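Local coordinates for flavodoxin, WrbA-like protein (Agrobacterium tumefaciens, PDB 3D7N) that probably binds FMN and transfers electrons as a flavodoxin-like protein related to WrbA, consistent with NAD(P)H:quinone dehydrogenase activity, at residues V10-S15 with D56-G61; A50-A55 with A87-K92. One frame throughout, in Å; residues are numbered along the deposited sequence.

Interaction 1. Residues V10-S15 with D56-G61; sequences VVVYHS and DAIIFG
The ring of Phe60 meets Val12 at its edge: Val12 CG1 lies near the ring plane, 3.7 Å from Phe60 CD1. This methyl sits between the backbone N and the carbonyl carbon of its own residue (chi1 61°), and from there it also reaches Ile58 CG2 at 3.9 Å. The side chains of Val12 and Phe60 lie side by side and point the same way, while the ring of Phe94 meets that of Phe60 with the planes inclined at about 35°. The second aromatic ring, that of Tyr13, leads away from the neighbouring strand; Ser15 OG lies in its plane at the edge, the His21 ring meets it, and only the base of the side chain touches the partner, Tyr13 CB lying 3.6 Å from Gly61 O. At Gly61, which has no side chain, the CA atoms of Tyr13 and Gly61 come to 4.1 Å.

Val10, Val12, Ile58 and Phe60 share one face of the sheet; Leu52 of helix 46-54 packs on the first three. Val11, Tyr13 and Ile59 occupy the other, against helix 19-31, and there Val11 CG2 lies 4.2 Å from Ile59 CB. Five backbone hydrogen bonds, from Val10 N to Ala57 O at one end to His14 N to Gly61 O at the other, join these parallel strands, the donor strand alternating. Each of Val10 O, Ile59 O, Val12 O and Gly61 O also receives a CA-H contact from the opposite strand. The chemistry implies a buried strand pair whose facing backbone groups pair with each other, while Val11 and Tyr13 turn theirs to strand 34-37, and branched aliphatic side chains bring both helical layers of a flavodoxin-like fold onto the sheet.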
ATOM      1  N   VAL A  10      17.106  -6.504  18.892  1.00 54.24           N
ATOM      2  CA  VAL A  10      15.966  -7.062  19.594  1.00 53.74           C
ATOM      3  C   VAL A  10      14.929  -7.525  18.593  1.00 53.24           C
ATOM      4  O   VAL A  10      14.598  -6.789  17.661  1.00 54.11           O
ATOM      5  CB  VAL A  10      15.343  -6.005  20.533  1.00 54.85           C
ATOM      6  CG1 VAL A  10      13.913  -6.396  20.933  1.00 54.60           C
ATOM      7  CG2 VAL A  10      16.246  -5.796  21.766  1.00 51.95           C
ATOM      8  N   VAL A  11      14.439  -8.749  18.748  1.00 52.47           N
ATOM      9  CA  VAL A  11      13.284  -9.206  17.984  1.00 51.70           C
ATOM     10  C   VAL A  11      12.056  -9.074  18.910  1.00 52.64           C
ATOM     11  O   VAL A  11      12.009  -9.711  20.011  1.00 52.20           O
ATOM     12  CB  VAL A  11      13.464 -10.641  17.481  1.00 51.52           C
ATOM     13  CG1 VAL A  11      12.160 -11.165  16.920  1.00 50.01           C
ATOM     14  CG2 VAL A  11      14.599 -10.707  16.464  1.00 49.24           C
ATOM     15  N   VAL A  12      11.106  -8.211  18.501  1.00 52.17           N
ATOM     16  CA  VAL A  12       9.854  -7.968  19.247  1.00 52.09           C
ATOM     17  C   VAL A  12       8.725  -8.458  18.343  1.00 52.97           C
ATOM     18  O   VAL A  12       8.623  -8.046  17.175  1.00 52.48           O
ATOM     19  CB  VAL A  12       9.673  -6.457  19.650  1.00 51.96           C
ATOM     20  CG1 VAL A  12       9.597  -5.533  18.398  1.00 50.86           C
ATOM     21  CG2 VAL A  12       8.461  -6.275  20.566  1.00 51.44           C
ATOM     22  N   TYR A  13       7.925  -9.399  18.833  1.00 53.35           N
ATOM     23  CA  TYR A  13       7.009 -10.114  17.942  1.00 54.02           C
ATOM     24  C   TYR A  13       5.734 -10.539  18.642  1.00 54.50           C
ATOM     25  O   TYR A  13       5.702 -10.767  19.861  1.00 52.89           O
ATOM     26  CB  TYR A  13       7.702 -11.393  17.392  1.00 54.83           C
ATOM     27  CG  TYR A  13       7.898 -12.453  18.464  1.00 54.61           C
ATOM     28  CD1 TYR A  13       7.001 -13.514  18.600  1.00 54.83           C
ATOM     29  CD2 TYR A  13       8.935 -12.353  19.390  1.00 55.80           C
ATOM     30  CE1 TYR A  13       7.136 -14.463  19.649  1.00 55.17           C
ATOM     31  CE2 TYR A  13       9.093 -13.320  20.432  1.00 54.79           C
ATOM     32  CZ  TYR A  13       8.187 -14.362  20.541  1.00 54.64           C
ATOM     33  OH  TYR A  13       8.319 -15.294  21.555  1.00 56.66           O
ATOM     34  N   HIS A  14       4.699 -10.718  17.841  1.00 55.40           N
ATOM     35  CA  HIS A  14       3.490 -11.391  18.303  1.00 57.16           C
ATOM     36  C   HIS A  14       3.329 -12.710  17.532  1.00 57.85           C
ATOM     37  O   HIS A  14       3.572 -12.742  16.330  1.00 56.70           O
ATOM     38  CB  HIS A  14       2.245 -10.475  18.137  1.00 55.43           C
ATOM     39  CG  HIS A  14       0.966 -11.175  18.432  1.00 54.16           C
ATOM     40  ND1 HIS A  14       0.089 -11.561  17.443  1.00 54.70           N
ATOM     41  CD2 HIS A  14       0.456 -11.652  19.595  1.00 53.92           C
ATOM     42  CE1 HIS A  14      -0.928 -12.214  17.988  1.00 53.91           C
ATOM     43  NE2 HIS A  14      -0.724 -12.290  19.292  1.00 53.56           N
ATOM     44  N   SER A  15       2.982 -13.792  18.238  1.00 59.99           N
ATOM     45  CA  SER A  15       2.480 -15.002  17.588  1.00 62.29           C
ATOM     46  C   SER A  15       1.108 -15.405  18.057  1.00 65.55           C
ATOM     47  O   SER A  15       0.882 -15.726  19.231  1.00 65.09           O
ATOM     48  CB  SER A  15       3.411 -16.190  17.755  1.00 62.48           C
ATOM     49  OG  SER A  15       4.027 -16.091  18.993  1.00 63.88           O
ATOM     50  N   ASP A  56      20.331  -1.418  19.212  1.00 51.64           N
ATOM     51  CA  ASP A  56      20.833  -0.844  17.948  1.00 52.00           C
ATOM     52  C   ASP A  56      19.943  -1.176  16.713  1.00 51.83           C
ATOM     53  O   ASP A  56      19.992  -0.457  15.718  1.00 51.80           O
ATOM     54  CB  ASP A  56      22.252  -1.312  17.656  1.00 51.93           C
ATOM     55  CG  ASP A  56      23.234  -0.842  18.681  1.00 51.76           C
ATOM     56  OD1 ASP A  56      23.291   0.376  18.948  1.00 52.76           O
ATOM     57  OD2 ASP A  56      23.967  -1.706  19.195  1.00 54.91           O
ATOM     58  N   ALA A  57      19.184  -2.279  16.797  1.00 51.51           N
ATOM     59  CA  ALA A  57      18.301  -2.750  15.741  1.00 51.26           C
ATOM     60  C   ALA A  57      17.065  -3.360  16.387  1.00 51.14           C
ATOM     61  O   ALA A  57      17.180  -4.008  17.410  1.00 51.11           O
ATOM     62  CB  ALA A  57      18.975  -3.762  14.837  1.00 50.07           C
ATOM     63  N   ILE A  58      15.903  -3.075  15.791  1.00 51.46           N
ATOM     64  CA  ILE A  58      14.574  -3.577  16.217  1.00 52.01           C
ATOM     65  C   ILE A  58      13.971  -4.256  15.016  1.00 51.61           C
ATOM     66  O   ILE A  58      13.850  -3.651  13.943  1.00 51.15           O
ATOM     67  CB  ILE A  58      13.603  -2.453  16.690  1.00 51.47           C
ATOM     68  CG1 ILE A  58      14.219  -1.689  17.867  1.00 53.46           C
ATOM     69  CG2 ILE A  58      12.269  -3.039  17.098  1.00 51.41           C
ATOM     70  CD1 ILE A  58      13.477  -0.386  18.266  1.00 51.64           C
ATOM     71  N   ILE A  59      13.670  -5.535  15.188  1.00 51.55           N
ATOM     72  CA  ILE A  59      13.050  -6.315  14.145  1.00 51.47           C
ATOM     73  C   ILE A  59      11.657  -6.700  14.636  1.00 51.21           C
ATOM     74  O   ILE A  59      11.504  -7.340  15.649  1.00 50.79           O
ATOM     75  CB  ILE A  59      13.863  -7.573  13.772  1.00 51.25           C
ATOM     76  CG1 ILE A  59      15.328  -7.212  13.485  1.00 50.89           C
ATOM     77  CG2 ILE A  59      13.228  -8.295  12.557  1.00 50.42           C
ATOM     78  CD1 ILE A  59      16.233  -8.468  13.096  1.00 51.53           C
ATOM     79  N   PHE A  60      10.664  -6.279  13.881  1.00 51.05           N
ATOM     80  CA  PHE A  60       9.267  -6.490  14.172  1.00 51.13           C
ATOM     81  C   PHE A  60       8.744  -7.811  13.575  1.00 50.90           C
ATOM     82  O   PHE A  60       8.905  -8.069  12.402  1.00 49.86           O
ATOM     83  CB  PHE A  60       8.468  -5.369  13.501  1.00 51.24           C
ATOM     84  CG  PHE A  60       8.731  -3.953  14.047  1.00 50.23           C
ATOM     85  CD1 PHE A  60       8.703  -3.680  15.373  1.00 50.62           C
ATOM     86  CD2 PHE A  60       8.925  -2.895  13.178  1.00 52.36           C
ATOM     87  CE1 PHE A  60       8.916  -2.369  15.835  1.00 50.91           C
ATOM     88  CE2 PHE A  60       9.093  -1.611  13.623  1.00 52.21           C
ATOM     89  CZ  PHE A  60       9.094  -1.344  14.945  1.00 50.96           C
ATOM     90  N   GLY A  61       8.041  -8.589  14.373  1.00 50.55           N
ATOM     91  CA  GLY A  61       7.433  -9.811  13.912  1.00 51.51           C
ATOM     92  C   GLY A  61       5.929  -9.866  14.108  1.00 52.04           C
ATOM     93  O   GLY A  61       5.425  -9.663  15.190  1.00 50.91           O
TER

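Interaction 2. Residues A50-A55 with A87-K92; sequences AALDAA and AKWQDK
Asp53 and Trp89 cross at about a right angle, with the carboxylate and indole planes 67° apart. Trp89 NE1 gives a hydrogen bond of 2.8 Å to Asp53 OD1, close to the ring plane and on the anti side of the carboxylate. With CG anti to its own carbonyl carbon (chi1 -62°), the Asp53 carboxylate comes nearer to the loop than its CB direction suggests. Lys88 passes the carboxylate with its aliphatic CD 3.4 Å from Asp53 OD2; its NZ is not in contact with the carboxylate, but the opposite charge may still favour the acid's ionised form.

Leu52 crosses the indole obliquely, its CB 3.5 Å from Trp89 CZ2, and His121 stacks on this ring.

Lys92 runs extended until its last torsion bends NZ (chi4 -65°) toward the end of helix 46-54. There Lys92 NZ grips two carbonyls: Ala55 O at 2.7 Å, approached in the carbonyl plane, and Asp53 O at 3.0 Å, approached from above its plane. A cation beside such carbonyls probably complements the partial negative charge of a helix C terminus.

Turns of type I (Ala87 to Gln90) and type II (Trp89 to Lys92) overlap to present these side chains, following a Schellman motif at Ala87 that ends the preceding helix. A lysine ammonium bonded to carbonyls around a helix C terminus here joins helix 46-54 of the α/β flavodoxin-like fold to the loop entering strand 93-100.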
ATOM      1  N   ALA A  50      12.161  -1.331  27.581  1.00 50.83           N
ATOM      2  CA  ALA A  50      13.529  -0.920  27.895  1.00 51.18           C
ATOM      3  C   ALA A  50      14.539  -1.507  26.887  1.00 51.13           C
ATOM      4  O   ALA A  50      15.419  -0.794  26.411  1.00 51.69           O
ATOM      5  CB  ALA A  50      13.904  -1.317  29.337  1.00 50.12           C
ATOM      6  N   ALA A  51      14.406  -2.794  26.573  1.00 50.82           N
ATOM      7  CA  ALA A  51      15.246  -3.440  25.585  1.00 51.14           C
ATOM      8  C   ALA A  51      15.134  -2.732  24.242  1.00 51.14           C
ATOM      9  O   ALA A  51      16.135  -2.478  23.612  1.00 51.57           O
ATOM     10  CB  ALA A  51      14.863  -4.902  25.441  1.00 51.06           C
ATOM     11  N   LEU A  52      13.928  -2.378  23.817  1.00 51.74           N
ATOM     12  CA  LEU A  52      13.755  -1.668  22.535  1.00 51.83           C
ATOM     13  C   LEU A  52      14.463  -0.316  22.549  1.00 51.73           C
ATOM     14  O   LEU A  52      15.217  -0.012  21.642  1.00 51.71           O
ATOM     15  CB  LEU A  52      12.290  -1.424  22.205  1.00 52.59           C
ATOM     16  CG  LEU A  52      11.319  -2.465  21.604  1.00 54.31           C
ATOM     17  CD1 LEU A  52      11.943  -3.310  20.509  1.00 53.95           C
ATOM     18  CD2 LEU A  52      10.740  -3.323  22.726  1.00 57.28           C
ATOM     19  N   ASP A  53      14.219   0.510  23.566  1.00 51.50           N
ATOM     20  CA  ASP A  53      14.988   1.759  23.706  1.00 51.74           C
ATOM     21  C   ASP A  53      16.541   1.553  23.742  1.00 50.61           C
ATOM     22  O   ASP A  53      17.274   2.456  23.366  1.00 49.39           O
ATOM     23  CB  ASP A  53      14.597   2.563  24.959  1.00 51.64           C
ATOM     24  CG  ASP A  53      13.139   3.033  24.962  1.00 53.79           C
ATOM     25  OD1 ASP A  53      12.355   2.800  24.004  1.00 53.96           O
ATOM     26  OD2 ASP A  53      12.777   3.635  26.001  1.00 57.44           O
ATOM     27  N   ALA A  54      17.031   0.393  24.164  1.00 50.32           N
ATOM     28  CA  ALA A  54      18.510   0.185  24.252  1.00 51.32           C
ATOM     29  C   ALA A  54      19.072  -0.560  23.038  1.00 51.17           C
ATOM     30  O   ALA A  54      20.274  -0.750  22.947  1.00 51.59           O
ATOM     31  CB  ALA A  54      18.918  -0.535  25.563  1.00 49.49           C
ATOM     32  N   ALA A  55      18.213  -0.966  22.113  1.00 51.49           N
ATOM     33  CA  ALA A  55      18.652  -1.762  20.934  1.00 51.85           C
ATOM     34  C   ALA A  55      19.312  -0.872  19.888  1.00 52.10           C
ATOM     35  O   ALA A  55      18.921   0.306  19.745  1.00 53.08           O
ATOM     36  CB  ALA A  55      17.490  -2.538  20.320  1.00 50.55           C
ATOM     37  N   ALA A  87      11.172  10.723  20.356  1.00 59.36           N
ATOM     38  CA  ALA A  87      12.135  10.255  19.327  1.00 58.72           C
ATOM     39  C   ALA A  87      13.197   9.232  19.825  1.00 57.82           C
ATOM     40  O   ALA A  87      14.325   9.183  19.339  1.00 58.11           O
ATOM     41  CB  ALA A  87      12.801  11.482  18.659  1.00 58.74           C
ATOM     42  N   LYS A  88      12.821   8.391  20.773  1.00 57.06           N
ATOM     43  CA  LYS A  88      13.749   7.424  21.344  1.00 56.50           C
ATOM     44  C   LYS A  88      14.353   6.441  20.332  1.00 55.55           C
ATOM     45  O   LYS A  88      15.479   5.975  20.527  1.00 54.46           O
ATOM     46  CB  LYS A  88      13.085   6.647  22.484  1.00 56.60           C
ATOM     47  CG  LYS A  88      12.809   7.516  23.735  1.00 58.11           C
ATOM     48  CD  LYS A  88      13.210   6.853  25.073  1.00 58.20           C
ATOM     49  CE  LYS A  88      14.552   7.347  25.678  1.00 59.46           C
ATOM     50  NZ  LYS A  88      14.360   8.437  26.691  1.00 57.91           N
ATOM     51  N   TRP A  89      13.633   6.144  19.244  1.00 54.70           N
ATOM     52  CA  TRP A  89      14.093   5.160  18.295  1.00 54.74           C
ATOM     53  C   TRP A  89      14.640   5.775  17.016  1.00 55.10           C
ATOM     54  O   TRP A  89      14.862   5.050  16.042  1.00 56.40           O
ATOM     55  CB  TRP A  89      12.975   4.142  17.960  1.00 53.57           C
ATOM     56  CG  TRP A  89      12.430   3.373  19.146  1.00 52.68           C
ATOM     57  CD1 TRP A  89      12.896   3.396  20.415  1.00 50.38           C
ATOM     58  CD2 TRP A  89      11.339   2.438  19.144  1.00 51.89           C
ATOM     59  NE1 TRP A  89      12.160   2.587  21.211  1.00 50.01           N
ATOM     60  CE2 TRP A  89      11.188   1.980  20.471  1.00 50.80           C
ATOM     61  CE3 TRP A  89      10.477   1.949  18.158  1.00 51.23           C
ATOM     62  CZ2 TRP A  89      10.214   1.040  20.840  1.00 50.97           C
ATOM     63  CZ3 TRP A  89       9.502   1.023  18.508  1.00 51.42           C
ATOM     64  CH2 TRP A  89       9.374   0.577  19.844  1.00 52.17           C
ATOM     65  N   GLN A  90      14.830   7.090  16.990  1.00 55.95           N
ATOM     66  CA  GLN A  90      15.375   7.770  15.805  1.00 55.83           C
ATOM     67  C   GLN A  90      16.739   7.159  15.435  1.00 55.62           C
ATOM     68  O   GLN A  90      17.578   6.860  16.295  1.00 55.35           O
ATOM     69  CB  GLN A  90      15.503   9.304  16.049  1.00 56.76           C
ATOM     70  CG  GLN A  90      15.537  10.231  14.755  1.00 59.11           C
ATOM     71  CD  GLN A  90      14.119  10.709  14.265  1.00 68.22           C
ATOM     72  OE1 GLN A  90      13.993  11.673  13.462  1.00 73.70           O
ATOM     73  NE2 GLN A  90      13.056  10.052  14.768  1.00 70.69           N
ATOM     74  N   ASP A  91      16.930   6.933  14.147  1.00 55.36           N
ATOM     75  CA  ASP A  91      18.184   6.427  13.594  1.00 55.23           C
ATOM     76  C   ASP A  91      18.565   4.992  13.927  1.00 54.69           C
ATOM     77  O   ASP A  91      19.640   4.539  13.538  1.00 56.05           O
ATOM     78  CB  ASP A  91      19.335   7.379  13.905  1.00 55.37           C
ATOM     79  CG  ASP A  91      19.090   8.742  13.360  1.00 55.79           C
ATOM     80  OD1 ASP A  91      18.312   8.830  12.406  1.00 57.93           O
ATOM     81  OD2 ASP A  91      19.629   9.725  13.891  1.00 58.55           O
ATOM     82  N   LYS A  92      17.692   4.263  14.601  1.00 53.38           N
ATOM     83  CA  LYS A  92      17.900   2.842  14.807  1.00 52.62           C
ATOM     84  C   LYS A  92      17.699   2.094  13.489  1.00 52.51           C
ATOM     85  O   LYS A  92      16.997   2.574  12.577  1.00 53.59           O
ATOM     86  CB  LYS A  92      16.946   2.316  15.910  1.00 52.37           C
ATOM     87  CG  LYS A  92      17.244   2.869  17.337  1.00 52.90           C
ATOM     88  CD  LYS A  92      16.507   2.067  18.408  1.00 53.09           C
ATOM     89  CE  LYS A  92      16.578   2.657  19.834  1.00 53.38           C
ATOM     90  NZ  LYS A  92      17.921   2.674  20.429  1.00 52.25           N
TER

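From the N terminus, strand 9-13 enters the sheet first; the chain then passes through helix 19-31, strand 34-37 and helix 46-54 before strand 57-65 returns beside it, closing the loop of interaction 1. Interaction 2 opens on that last helix, before the first loop has closed, and closes at residues 87-92, just ahead of strand 93-100. The two loops therefore cross. The contacts touch directly: Ile58 packs on Leu52 and Trp89, and Val10 on Leu52 and Ala55. Interaction 1 joins neighbouring strands at the centre of the sheet, while interaction 2 ties the covering helix to the loop leading into the next strand.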